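Local coordinates for protein alpha-amylase (Eisenia fetida, PDB 6M4K) that probably cleaves internal alpha-1,4-glucosidic bonds of starch-like polysaccharides, as a calcium-binding glycoside hydrolase of family 13 with a TIM-barrel catalytic domain, at residues 20-25 against 31-36; 212-217 against 231-236; 460-465 against 470-475. One frame throughout, in Å; residues are numbered along the deposited sequence. Where two conformers were deposited one is given.

Contact 1 of 3, residues 20-25 against 31-36; sequences VHLFEW and ERECQW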
loop_
_atom_site.group_PDB
_atom_site.type_symbol
_atom_site.label_atom_id
_atom_site.label_comp_id
_atom_site.label_asym_id
_atom_site.label_seq_id
_atom_site.Cartn_x
_atom_site.Cartn_y
_atom_site.Cartn_z
ATOM N N VAL A 20 -0.221 6.713 0.656
ATOM C CA VAL A 20 1.147 6.382 0.257
ATOM C C VAL A 20 1.817 5.603 1.379
ATOM O O VAL A 20 1.755 6.007 2.544
ATOM C CB VAL A 20 1.973 7.646 -0.060
ATOM C CG1 VAL A 20 3.403 7.258 -0.453
ATOM C CG2 VAL A 20 1.317 8.470 -1.137
ATOM N N HIS A 21 2.505 4.520 1.034
ATOM C CA HIS A 21 3.307 3.794 2.013
ATOM C C HIS A 21 4.720 4.363 1.992
ATOM O O HIS A 21 5.478 4.111 1.050
ATOM C CB HIS A 21 3.347 2.319 1.662
ATOM C CG HIS A 21 4.057 1.486 2.677
ATOM N ND1 HIS A 21 4.455 0.193 2.418
ATOM C CD2 HIS A 21 4.396 1.740 3.961
ATOM C CE1 HIS A 21 5.028 -0.308 3.498
ATOM N NE2 HIS A 21 5.005 0.611 4.449
ATOM N N LEU A 22 5.065 5.160 3.006
ATOM C CA LEU A 22 6.413 5.728 3.103
ATOM C C LEU A 22 7.292 4.724 3.857
ATOM O O LEU A 22 7.607 4.864 5.040
ATOM C CB LEU A 22 6.363 7.115 3.735
ATOM C CG LEU A 22 5.624 8.181 2.923
ATOM C CD1 LEU A 22 5.630 9.513 3.669
ATOM C CD2 LEU A 22 6.244 8.354 1.544
ATOM N N PHE A 23 7.676 3.677 3.127
ATOM C CA PHE A 23 8.296 2.484 3.700
ATOM C C PHE A 23 9.662 2.822 4.300
ATOM O O PHE A 23 10.556 3.318 3.600
ATOM C CB PHE A 23 8.422 1.461 2.569
ATOM C CG PHE A 23 9.131 0.181 2.931
ATOM C CD1 PHE A 23 8.718 -0.606 3.996
ATOM C CD2 PHE A 23 10.188 -0.271 2.141
ATOM C CE1 PHE A 23 9.355 -1.813 4.292
ATOM C CE2 PHE A 23 10.830 -1.477 2.433
ATOM C CZ PHE A 23 10.423 -2.235 3.506
ATOM N N GLU A 24 9.810 2.578 5.602
ATOM C CA GLU A 24 11.040 2.814 6.357
ATOM C C GLU A 24 11.430 4.284 6.457
ATOM O O GLU A 24 12.543 4.592 6.917
ATOM C CB GLU A 24 12.223 1.962 5.872
ATOM C CG GLU A 24 12.108 0.479 6.192
ATOM C CD GLU A 24 12.616 0.107 7.578
ATOM O OE1 GLU A 24 12.874 1.002 8.415
ATOM O OE2 GLU A 24 12.768 -1.100 7.832
ATOM N N TRP A 25 10.557 5.215 6.086
ATOM C CA TRP A 25 10.858 6.621 6.331
ATOM C C TRP A 25 10.858 6.919 7.830
ATOM O O TRP A 25 10.016 6.405 8.592
ATOM C CB TRP A 25 9.838 7.531 5.650
ATOM C CG TRP A 25 9.965 7.626 4.154
ATOM C CD1 TRP A 25 10.233 6.608 3.266
ATOM C CD2 TRP A 25 9.807 8.810 3.364
ATOM N NE1 TRP A 25 10.243 7.099 1.977
ATOM C CE2 TRP A 25 10.002 8.449 2.014
ATOM C CE3 TRP A 25 9.526 10.148 3.667
ATOM C CZ2 TRP A 25 9.924 9.378 0.975
ATOM C CZ3 TRP A 25 9.457 11.064 2.633
ATOM C CH2 TRP A 25 9.646 10.676 1.311
ATOM N N GLU A 31 7.011 13.776 8.685
ATOM C CA GLU A 31 6.467 15.042 9.157
ATOM C C GLU A 31 6.669 16.152 8.131
ATOM O O GLU A 31 5.739 16.914 7.834
ATOM C CB GLU A 31 7.106 15.404 10.496
ATOM C CG GLU A 31 6.539 16.680 11.094
ATOM C CD GLU A 31 7.091 17.007 12.462
ATOM O OE1 GLU A 31 7.982 16.293 12.947
ATOM O OE2 GLU A 31 6.614 17.997 13.057
ATOM N N ARG A 32 7.876 16.253 7.566
ATOM C CA ARG A 32 8.117 17.247 6.523
ATOM C C ARG A 32 7.347 16.909 5.253
ATOM O O ARG A 32 6.786 17.799 4.600
ATOM C CB ARG A 32 9.611 17.352 6.223
ATOM C CG ARG A 32 10.452 17.746 7.419
ATOM C CD ARG A 32 11.848 18.174 7.011
ATOM N NE ARG A 32 12.786 18.066 8.125
ATOM C CZ ARG A 32 13.516 16.984 8.374
ATOM N NH1 ARG A 32 13.420 15.925 7.582
ATOM N NH2 ARG A 32 14.345 16.960 9.409
ATOM N N GLU A 33 7.299 15.630 4.893
ATOM C CA GLU A 33 6.643 15.224 3.658
ATOM C C GLU A 33 5.153 15.542 3.661
ATOM O O GLU A 33 4.562 15.701 2.593
ATOM C CB GLU A 33 6.866 13.729 3.427
ATOM C CG GLU A 33 6.555 13.276 2.011
ATOM C CD GLU A 33 7.566 13.774 0.991
ATOM O OE1 GLU A 33 8.538 14.474 1.370
ATOM O OE2 GLU A 33 7.399 13.446 -0.200
ATOM N N CYS A 34 4.530 15.636 4.840
ATOM C CA CYS A 34 3.096 15.898 4.880
ATOM C C CYS A 34 2.725 17.205 4.190
ATOM O O CYS A 34 1.644 17.294 3.607
ATOM C CB CYS A 34 2.564 15.806 6.314
ATOM S SG CYS A 34 2.355 14.073 6.795
ATOM N N GLN A 35 3.612 18.205 4.199
ATOM C CA GLN A 35 3.325 19.439 3.471
ATOM C C GLN A 35 3.250 19.176 1.973
ATOM O O GLN A 35 2.321 19.629 1.294
ATOM C CB GLN A 35 4.375 20.509 3.773
ATOM C CG GLN A 35 4.059 21.850 3.124
ATOM C CD GLN A 35 2.771 22.455 3.652
ATOM O OE1 GLN A 35 2.731 22.965 4.773
ATOM N NE2 GLN A 35 1.710 22.389 2.857
ATOM N N TRP A 36 4.244 18.458 1.437
ATOM C CA TRP A 36 4.240 18.105 0.022
ATOM C C TRP A 36 3.013 17.269 -0.325
ATOM O O TRP A 36 2.345 17.508 -1.341
ATOM C CB TRP A 36 5.539 17.355 -0.327
ATOM C CG TRP A 36 5.727 17.188 -1.812
ATOM C CD1 TRP A 36 6.483 17.981 -2.641
ATOM C CD2 TRP A 36 5.123 16.193 -2.651
ATOM N NE1 TRP A 36 6.388 17.529 -3.936
ATOM C CE2 TRP A 36 5.558 16.436 -3.973
ATOM C CE3 TRP A 36 4.266 15.112 -2.411
ATOM C CZ2 TRP A 36 5.149 15.648 -5.058
ATOM C CZ3 TRP A 36 3.859 14.329 -3.482
ATOM C CH2 TRP A 36 4.298 14.604 -4.794
#
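At the first beta-alpha-beta unit of the TIM barrel, Glu33 of helix 27-39 meets Trp25 and Leu22, just where strand 19-22 runs out into its loop. The outer end of the indole does most of the touching: Trp25 CZ3 is 3.7 Å from Glu33 CG, and Trp25 CH2 lies 3.7 Å from Glu33 CD. The carboxylate stands steeply to the ring, with 67° between the planes, and its OE1 lies at the ring edge, in plane, 3.8 Å from Trp25 CZ3. Glu33 reaches this place with CG anti to its N (chi1 -165°) and a bend at chi2 (71°). Leu22 CD1 touches Glu33 CG at 4.2 Å, while Leu22 CD2 sits over one face of the indole. Leu22 and Trp25 are brought together by a type II turn from the one to the other, closed by Trp25 N to Leu22 O at 3.1 Å, and both turn their side chains toward the helix. The polar end of Glu33 is satisfied by other partners, its OE2 accepting from His386 and forming a salt bridge with Arg387. Cutting Glu33 back to an alanine would probably strand the charge of Arg387, deprive His386 of its acceptor and open a gap beside the indole. One residue further along the helix, Cys34 is joined by a disulfide to Cys91 of helix 81-93.

Contact 2 of 3, residues 212-217 against 231-236; sequences AILGRL and AYIYQE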
loop_
_atom_site.group_PDB
_atom_site.type_symbol
_atom_site.label_atom_id
_atom_site.label_comp_id
_atom_site.label_asym_id
_atom_site.label_seq_id
_atom_site.Cartn_x
_atom_site.Cartn_y
_atom_site.Cartn_z
ATOM N N ALA A 212 -12.840 -9.268 18.296
ATOM C CA ALA A 212 -12.779 -8.974 19.725
ATOM C C ALA A 212 -11.812 -7.837 20.023
ATOM O O ALA A 212 -12.062 -7.019 20.913
ATOM C CB ALA A 212 -12.363 -10.227 20.496
ATOM N N ILE A 213 -10.682 -7.784 19.312
ATOM C CA ILE A 213 -9.737 -6.685 19.494
ATOM C C ILE A 213 -10.338 -5.375 19.002
ATOM O O ILE A 213 -10.292 -4.349 19.691
ATOM C CB ILE A 213 -8.405 -7.007 18.791
ATOM C CG1 ILE A 213 -7.741 -8.226 19.451
ATOM C CG2 ILE A 213 -7.488 -5.785 18.791
ATOM C CD1 ILE A 213 -6.608 -8.825 18.627
ATOM N N LEU A 214 -10.931 -5.394 17.805
ATOM C CA LEU A 214 -11.511 -4.170 17.261
ATOM C C LEU A 214 -12.655 -3.653 18.127
ATOM O O LEU A 214 -12.846 -2.435 18.237
ATOM C CB LEU A 214 -11.977 -4.387 15.818
ATOM C CG LEU A 214 -10.873 -4.718 14.804
ATOM C CD1 LEU A 214 -11.445 -4.804 13.388
ATOM C CD2 LEU A 214 -9.714 -3.745 14.850
ATOM N N GLY A 215 -13.414 -4.557 18.760
ATOM C CA GLY A 215 -14.493 -4.140 19.647
ATOM C C GLY A 215 -14.027 -3.403 20.886
ATOM O O GLY A 215 -14.833 -2.730 21.537
ATOM N N ARG A 216 -12.743 -3.513 21.227
ATOM C CA ARG A 216 -12.162 -2.802 22.353
ATOM C C ARG A 216 -11.649 -1.420 21.976
ATOM O O ARG A 216 -11.215 -0.673 22.855
ATOM C CB ARG A 216 -11.001 -3.607 22.938
ATOM C CG ARG A 216 -11.396 -4.896 23.642
ATOM C CD ARG A 216 -10.185 -5.824 23.722
ATOM N NE ARG A 216 -10.293 -6.822 24.790
ATOM C CZ ARG A 216 -11.023 -7.935 24.726
ATOM N NH1 ARG A 216 -11.739 -8.210 23.647
ATOM N NH2 ARG A 216 -11.043 -8.772 25.760
ATOM N N LEU A 217 -11.696 -1.050 20.700
ATOM C CA LEU A 217 -11.064 0.193 20.278
ATOM C C LEU A 217 -11.915 1.403 20.629
ATOM O O LEU A 217 -13.150 1.361 20.564
ATOM C CB LEU A 217 -10.812 0.190 18.770
ATOM C CG LEU A 217 -9.793 -0.825 18.262
ATOM C CD1 LEU A 217 -9.552 -0.616 16.765
ATOM C CD2 LEU A 217 -8.491 -0.713 19.028
ATOM N N ALA A 231 -11.819 4.013 13.899
ATOM C CA ALA A 231 -10.559 3.984 13.163
ATOM C C ALA A 231 -10.743 3.257 11.836
ATOM O O ALA A 231 -11.609 2.389 11.690
ATOM C CB ALA A 231 -9.513 3.250 13.998
ATOM N N TYR A 232 -9.919 3.623 10.855
ATOM C CA TYR A 232 -9.885 2.893 9.594
ATOM C C TYR A 232 -9.005 1.654 9.736
ATOM O O TYR A 232 -7.848 1.753 10.147
ATOM C CB TYR A 232 -9.297 3.797 8.514
ATOM C CG TYR A 232 -9.186 3.202 7.122
ATOM C CD1 TYR A 232 -10.171 2.372 6.602
ATOM C CD2 TYR A 232 -8.098 3.527 6.300
ATOM C CE1 TYR A 232 -10.081 1.871 5.309
ATOM C CE2 TYR A 232 -7.995 3.028 5.010
ATOM C CZ TYR A 232 -8.986 2.204 4.519
ATOM O OH TYR A 232 -8.924 1.695 3.234
ATOM N N ILE A 233 -9.529 0.488 9.381
ATOM C CA ILE A 233 -8.774 -0.759 9.462
ATOM C C ILE A 233 -8.755 -1.377 8.076
ATOM O O ILE A 233 -9.817 -1.647 7.490
ATOM C CB ILE A 233 -9.381 -1.742 10.473
ATOM C CG1 ILE A 233 -9.456 -1.132 11.876
ATOM C CG2 ILE A 233 -8.607 -3.066 10.453
ATOM C CD1 ILE A 233 -8.119 -0.968 12.533
ATOM N N TYR A 234 -7.560 -1.579 7.533
ATOM C CA TYR A 234 -7.407 -2.434 6.372
ATOM C C TYR A 234 -6.468 -3.581 6.711
ATOM O O TYR A 234 -5.442 -3.388 7.372
ATOM C CB TYR A 234 -7.018 -1.689 5.084
ATOM C CG TYR A 234 -5.783 -0.815 5.119
ATOM C CD1 TYR A 234 -5.830 0.455 5.669
ATOM C CD2 TYR A 234 -4.584 -1.251 4.566
ATOM C CE1 TYR A 234 -4.716 1.282 5.682
ATOM C CE2 TYR A 234 -3.468 -0.425 4.543
ATOM C CZ TYR A 234 -3.540 0.833 5.115
ATOM O OH TYR A 234 -2.442 1.673 5.124
ATOM N N GLN A 235 -6.843 -4.779 6.295
ATOM C CA GLN A 235 -6.266 -6.014 6.800
ATOM C C GLN A 235 -5.433 -6.645 5.700
ATOM O O GLN A 235 -5.922 -6.840 4.583
ATOM C CB GLN A 235 -7.389 -6.969 7.216
ATOM C CG GLN A 235 -8.225 -6.449 8.360
ATOM C CD GLN A 235 -9.571 -7.134 8.422
ATOM O OE1 GLN A 235 -9.763 -8.102 9.171
ATOM N NE2 GLN A 235 -10.501 -6.671 7.599
ATOM N N GLU A 236 -4.166 -6.942 5.999
ATOM C CA GLU A 236 -3.336 -7.644 5.031
ATOM C C GLU A 236 -3.723 -9.111 5.059
ATOM O O GLU A 236 -3.345 -9.855 5.971
ATOM C CB GLU A 236 -1.851 -7.490 5.334
ATOM C CG GLU A 236 -1.030 -8.147 4.221
ATOM C CD GLU A 236 0.283 -8.781 4.656
ATOM O OE1 GLU A 236 0.468 -9.105 5.852
ATOM O OE2 GLU A 236 1.145 -8.970 3.760
#
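Ile233, on the fifth strand of the TIM barrel, packs against Leu214 of helix 207-214 and against Leu217. This is the helix-on-strand packing of a beta-alpha-beta unit, made here of strand 196-199, helix 207-214 and strand 232-235. From CB, which points toward the helix, the isoleucine sends out two branches. The short one, CG2, lies anti to the backbone N and comes to 4.4 Å from Leu214 CD1. The longer branch carries the contact: CG1 meets Leu214 CD2 at 4.0 Å, and at the tip CD1 touches that same methyl, also at 4.0 Å. Being equally near both carbons, the leucine methyl sits beside the last bond of the isoleucine, and the two side chains run past each other in opposite directions. From Ile233 CD1 the looser neighbour is Leu217 CD1, at 4.5 Å. Leu217 joins in because a type I turn from Leu214 to Leu217, closed by Leu217 N to Leu214 O, brings both leucines to bear on the strand. Phe7 touches both Leu214 and Ile233, and Phe197 and Leu199 of the adjacent strand also pack on the isoleucine. Within the turn, Arg216 reaches back toward the helix, and its NE pairs with Asp180 of helix 176-192. Its NH1 gives a 3.0 Å hydrogen bond to Ala212 O, which lies within 4° of the guanidinium plane although the donor stands 62° above the plane of the carbonyl.

Contact 3 of 3, residues 460-465 against 470-475; sequences PPCGNS and RATVIV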
loop_
_atom_site.group_PDB
_atom_site.type_symbol
_atom_site.label_atom_id
_atom_site.label_comp_id
_atom_site.label_asym_id
_atom_site.label_seq_id
_atom_site.Cartn_x
_atom_site.Cartn_y
_atom_site.Cartn_z
ATOM N N PRO A 460 -2.982 24.984 -21.238
ATOM C CA PRO A 460 -1.867 25.882 -21.547
ATOM C C PRO A 460 -1.832 27.106 -20.636
ATOM O O PRO A 460 -2.900 27.605 -20.266
ATOM C CB PRO A 460 -2.148 26.292 -22.991
ATOM C CG PRO A 460 -2.856 25.138 -23.546
ATOM C CD PRO A 460 -3.770 24.678 -22.441
ATOM N N PRO A 461 -0.625 27.574 -20.268
ATOM C CA PRO A 461 0.668 26.999 -20.664
ATOM C C PRO A 461 0.912 25.645 -20.001
ATOM O O PRO A 461 0.672 25.489 -18.805
ATOM C CB PRO A 461 1.681 28.033 -20.161
ATOM C CG PRO A 461 0.988 28.718 -19.035
ATOM C CD PRO A 461 -0.458 28.768 -19.420
ATOM N N CYS A 462 1.388 24.679 -20.788
ATOM C CA CYS A 462 1.362 23.288 -20.345
ATOM C C CYS A 462 2.416 22.986 -19.285
ATOM O O CYS A 462 2.201 22.113 -18.436
ATOM C CB CYS A 462 1.492 22.349 -21.543
ATOM S SG CYS A 462 0.029 22.265 -22.617
ATOM N N GLY A 463 3.551 23.679 -19.307
ATOM C CA GLY A 463 4.595 23.395 -18.342
ATOM C C GLY A 463 5.473 22.230 -18.755
ATOM O O GLY A 463 4.996 21.097 -18.878
ATOM N N ASN A 464 6.765 22.486 -18.947
ATOM C CA ASN A 464 7.690 21.531 -19.542
ATOM C C ASN A 464 8.836 21.189 -18.594
ATOM O O ASN A 464 9.978 20.991 -19.017
ATOM C CB ASN A 464 8.214 22.068 -20.876
ATOM C CG ASN A 464 8.911 21.010 -21.707
ATOM O OD1 ASN A 464 8.617 19.819 -21.597
ATOM N ND2 ASN A 464 9.848 21.442 -22.547
ATOM N N SER A 465 8.548 21.107 -17.291
ATOM C CA SER A 465 9.602 20.806 -16.325
ATOM C C SER A 465 10.277 19.471 -16.618
ATOM O O SER A 465 11.477 19.313 -16.362
ATOM C CB SER A 465 9.058 20.838 -14.893
ATOM O OG SER A 465 8.237 19.713 -14.621
ATOM N N ARG A 470 4.121 16.982 -24.263
ATOM C CA ARG A 470 3.602 16.739 -25.599
ATOM C C ARG A 470 2.799 17.935 -26.100
ATOM O O ARG A 470 2.408 18.828 -25.341
ATOM C CB ARG A 470 2.710 15.492 -25.619
ATOM C CG ARG A 470 3.436 14.200 -25.294
ATOM C CD ARG A 470 2.528 12.986 -25.449
ATOM N NE ARG A 470 3.143 11.783 -24.887
ATOM C CZ ARG A 470 4.032 11.023 -25.521
ATOM N NH1 ARG A 470 4.425 11.337 -26.750
ATOM N NH2 ARG A 470 4.537 9.951 -24.921
ATOM N N ALA A 471 2.556 17.934 -27.409
ATOM C CA ALA A 471 1.722 18.954 -28.019
ATOM C C ALA A 471 0.330 18.955 -27.400
ATOM O O ALA A 471 -0.180 17.930 -26.937
ATOM C CB ALA A 471 1.611 18.709 -29.525
ATOM N N THR A 472 -0.285 20.130 -27.409
ATOM C CA THR A 472 -1.606 20.310 -26.831
ATOM C C THR A 472 -2.639 19.437 -27.536
ATOM O O THR A 472 -2.615 19.280 -28.761
ATOM C CB THR A 472 -1.982 21.782 -26.976
ATOM O OG1 THR A 472 -1.499 22.516 -25.842
ATOM C CG2 THR A 472 -3.461 21.932 -27.100
ATOM N N VAL A 473 -3.557 18.872 -26.754
ATOM C CA VAL A 473 -4.649 18.057 -27.268
ATOM C C VAL A 473 -5.887 18.935 -27.407
ATOM O O VAL A 473 -6.348 19.531 -26.424
ATOM C CB VAL A 473 -4.933 16.865 -26.339
ATOM C CG1 VAL A 473 -6.159 16.117 -26.812
ATOM C CG2 VAL A 473 -3.723 15.946 -26.253
ATOM N N ILE A 474 -6.448 18.995 -28.613
ATOM C CA ILE A 474 -7.651 19.775 -28.880
ATOM C C ILE A 474 -8.859 18.861 -28.781
ATOM O O ILE A 474 -8.986 17.897 -29.547
ATOM C CB ILE A 474 -7.597 20.433 -30.267
ATOM C CG1 ILE A 474 -6.416 21.399 -30.356
ATOM C CG2 ILE A 474 -8.919 21.128 -30.570
ATOM C CD1 ILE A 474 -6.435 22.483 -29.313
ATOM N N VAL A 475 -9.768 19.171 -27.864
ATOM C CA VAL A 475 -11.074 18.534 -27.840
ATOM C C VAL A 475 -12.007 19.414 -28.655
ATOM O O VAL A 475 -12.195 20.593 -28.337
ATOM C CB VAL A 475 -11.576 18.337 -26.402
ATOM C CG1 VAL A 475 -12.966 17.751 -26.403
ATOM C CG2 VAL A 475 -10.613 17.426 -25.631
#
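Thr472 OG1 is the meeting point of this surface contact, 3.6 Å from Cys462 SG and 3.7 Å from Pro460 CG. Neither approach is a hydrogen bond; the hydroxyl oxygen simply packs against a sulfur and a ring carbon. The proline side chain and the threonine cross at about a right angle. With chi1 at -88°, the threonine holds OG1 anti to its carbonyl carbon, facing the loop, while its CG2 lies anti to the backbone N. The sulfur is fixed in turn by the disulfide from Cys462 to Cys450, and the Cys462 side chain also packs on Cys455 and Cys469, the two halves of a second disulfide. A cis peptide between Pro460 and Pro461 bends the chain between the two residues that touch the threonine. Further out, Pro461 O accepts from Asn457 ND2, and Asn464 OD1 takes a hydrogen bond from Cys469 N, close to the start of residues 470-475. The site belongs to the C-terminal all-beta domain: Thr472 immediately precedes strand 473-475, which pairs antiparallel with strand 447-449 and turns Val473 and Val475 against strand 492-496.

Contacts 1 and 2 are two examples of one principle, a helix laid on the outside of a parallel barrel; they serve different beta-alpha-beta units of the same eight-stranded sheet, with centres 23 Å apart. Both are buried. Contact 2 joins its segments through aliphatic carbons alone, whereas contact 1 sets an indole against a carboxylate whose charge is answered by residues from far along the sequence. Contact 3 belongs to another domain and lies at the surface, about 46 Å from contact 2 between centres and on the opposite side of the chain's centre. There no helix takes part: an irregular loop tied by disulfides and hydrogen bonds packs beside the start of a short strand.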